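Local coordinates for hypothetical membrane protein (Corynebacterium glutamicum, PDB 6JS9) that binds heme through its N-terminal HtaA domain, the part described here, and probably passes it on in the heme-uptake machinery of corynebacteria, at residues D86-I92 with V104-R110. Coordinates in Å, arbitrary orientation, origin at the centre of the assembly. Residue numbers count along the deposited sequence, not the author numbering.
Sequences DTTMSDI and VVDLVAR
M89, extended with chi1 and chi2 both t, lays its CG 3.7 Å from V105 CG1 and its CB 3.9 Å from L107 CD2. T87, M89, L107 and A109 share this buried face, where T87 OG1 lies 3.5 Å from A109 CB; T88, S90, D106 and V108 occupy the other, partly exposed one. Segments 86-90 and 104-110 run antiparallel (176°), their axes approaching to 4.6 Å. T87–A109 and M89–L107 are non-hydrogen-bonded pairs, whereas T88–V108 (T88 N to V108 O 2.8 Å, V108 N to T88 O 2.9 Å) and S90–D106 (S90 N to D106 O 2.9 Å, D106 N to S90 O 2.7 Å) are hydrogen-bonded; R110 N to D86 O (3.1 Å) extends the pattern. D91 (phi/psi 49/53, left-handed) turns a corner; D91 OD2 lies 2.9 Å from D106 OD2, like charges close together, while a water links D91 O to D106 OD1, which also accepts from D128 N. R110, part of the heme pocket, hydrogen-bonds G121 O through NH2 and makes a cation-pi contact with Y123, whose OH is hydrogen-bonded to D86 OD2. This antiparallel beta hairpin of the curled HtaA sheet, reaching the heme at R110, places strand 82-97 between strands 63-79 and 100-110, with strands 123-127 and 129-136 beyond the latter.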
# COMPACT_ATOMS: atom_id res chain seq x y z
N ASP A 86 -11.83 -5.68 -9.00
CA ASP A 86 -10.76 -6.68 -8.95
C ASP A 86 -9.42 -5.93 -9.01
O ASP A 86 -8.90 -5.66 -10.10
CB ASP A 86 -10.90 -7.69 -10.09
CG ASP A 86 -9.94 -8.86 -9.99
OD1 ASP A 86 -8.88 -8.74 -9.35
OD2 ASP A 86 -10.24 -9.93 -10.57
N THR A 87 -8.88 -5.60 -7.83
CA THR A 87 -7.66 -4.80 -7.69
C THR A 87 -6.61 -5.59 -6.92
O THR A 87 -6.88 -6.09 -5.82
CB THR A 87 -7.91 -3.49 -6.95
OG1 THR A 87 -8.86 -2.71 -7.67
CG2 THR A 87 -6.59 -2.70 -6.79
N THR A 88 -5.42 -5.69 -7.50
CA THR A 88 -4.28 -6.34 -6.89
C THR A 88 -3.16 -5.33 -6.70
O THR A 88 -2.76 -4.65 -7.66
CB THR A 88 -3.78 -7.52 -7.73
OG1 THR A 88 -4.81 -8.51 -7.80
CG2 THR A 88 -2.52 -8.14 -7.10
N MET A 89 -2.67 -5.22 -5.47
CA MET A 89 -1.61 -4.30 -5.10
C MET A 89 -0.37 -5.12 -4.76
O MET A 89 -0.44 -6.02 -3.92
CB MET A 89 -2.05 -3.47 -3.91
CG MET A 89 -1.03 -2.56 -3.34
SD MET A 89 -1.78 -1.69 -1.96
CE MET A 89 -3.26 -1.07 -2.75
N SER A 90 0.75 -4.83 -5.43
CA SER A 90 2.00 -5.55 -5.20
C SER A 90 3.20 -4.61 -5.35
O SER A 90 3.04 -3.42 -5.64
CB SER A 90 2.15 -6.74 -6.15
OG SER A 90 2.33 -6.28 -7.48
N ASP A 91 4.40 -5.17 -5.17
CA ASP A 91 5.66 -4.44 -5.27
C ASP A 91 5.61 -3.16 -4.45
O ASP A 91 5.85 -2.05 -4.94
CB ASP A 91 6.02 -4.16 -6.73
CG ASP A 91 6.28 -5.43 -7.52
OD1 ASP A 91 7.27 -6.15 -7.22
OD2 ASP A 91 5.46 -5.72 -8.43
N ILE A 92 5.24 -3.32 -3.19
CA ILE A 92 5.13 -2.19 -2.27
C ILE A 92 6.53 -1.70 -1.92
O ILE A 92 7.43 -2.49 -1.62
CB ILE A 92 4.34 -2.63 -1.02
CG1 ILE A 92 2.89 -2.93 -1.41
CG2 ILE A 92 4.44 -1.59 0.10
CD1 ILE A 92 2.39 -4.27 -0.95
N VAL A 104 4.72 3.48 -2.58
CA VAL A 104 4.66 3.20 -4.01
C VAL A 104 4.25 1.75 -4.21
O VAL A 104 4.72 0.86 -3.50
CB VAL A 104 6.01 3.49 -4.67
CG1 VAL A 104 5.95 3.26 -6.17
CG2 VAL A 104 6.41 4.92 -4.37
N VAL A 105 3.34 1.51 -5.17
CA VAL A 105 2.82 0.18 -5.44
C VAL A 105 2.71 -0.03 -6.94
O VAL A 105 2.69 0.91 -7.74
CB VAL A 105 1.43 -0.07 -4.80
CG1 VAL A 105 1.47 0.13 -3.28
CG2 VAL A 105 0.39 0.81 -5.44
N ASP A 106 2.67 -1.30 -7.32
CA ASP A 106 2.19 -1.71 -8.63
C ASP A 106 0.74 -2.13 -8.47
O ASP A 106 0.38 -2.80 -7.50
CB ASP A 106 3.02 -2.87 -9.21
CG ASP A 106 4.42 -2.45 -9.66
OD1 ASP A 106 4.79 -1.26 -9.58
OD2 ASP A 106 5.17 -3.35 -10.10
N LEU A 107 -0.10 -1.72 -9.41
CA LEU A 107 -1.52 -2.02 -9.37
C LEU A 107 -1.92 -2.75 -10.63
O LEU A 107 -1.50 -2.39 -11.74
CB LEU A 107 -2.37 -0.74 -9.23
CG LEU A 107 -2.47 -0.09 -7.85
CD1 LEU A 107 -3.41 1.08 -7.93
CD2 LEU A 107 -2.97 -1.09 -6.82
N VAL A 108 -2.74 -3.78 -10.47
CA VAL A 108 -3.45 -4.41 -11.56
C VAL A 108 -4.93 -4.38 -11.17
O VAL A 108 -5.33 -5.06 -10.22
CB VAL A 108 -2.98 -5.85 -11.81
CG1 VAL A 108 -3.82 -6.50 -12.89
CG2 VAL A 108 -1.49 -5.85 -12.19
N ALA A 109 -5.72 -3.57 -11.87
CA ALA A 109 -7.03 -3.22 -11.37
C ALA A 109 -8.00 -3.01 -12.51
O ALA A 109 -7.68 -2.34 -13.50
CB ALA A 109 -6.97 -1.94 -10.51
N ARG A 110 -9.21 -3.56 -12.37
CA ARG A 110 -10.27 -3.23 -13.31
C ARG A 110 -10.59 -1.74 -13.21
O ARG A 110 -10.68 -1.18 -12.12
CB ARG A 110 -11.52 -4.06 -13.04
CG ARG A 110 -11.37 -5.52 -13.44
CD ARG A 110 -12.69 -6.23 -13.41
NE ARG A 110 -12.51 -7.68 -13.48
CZ ARG A 110 -12.42 -8.36 -14.61
NH1 ARG A 110 -12.25 -9.68 -14.59
NH2 ARG A 110 -12.49 -7.72 -15.77
O HOH W 1 -10.94 -2.97 -9.80
O HOH W 2 6.16 -0.45 -6.99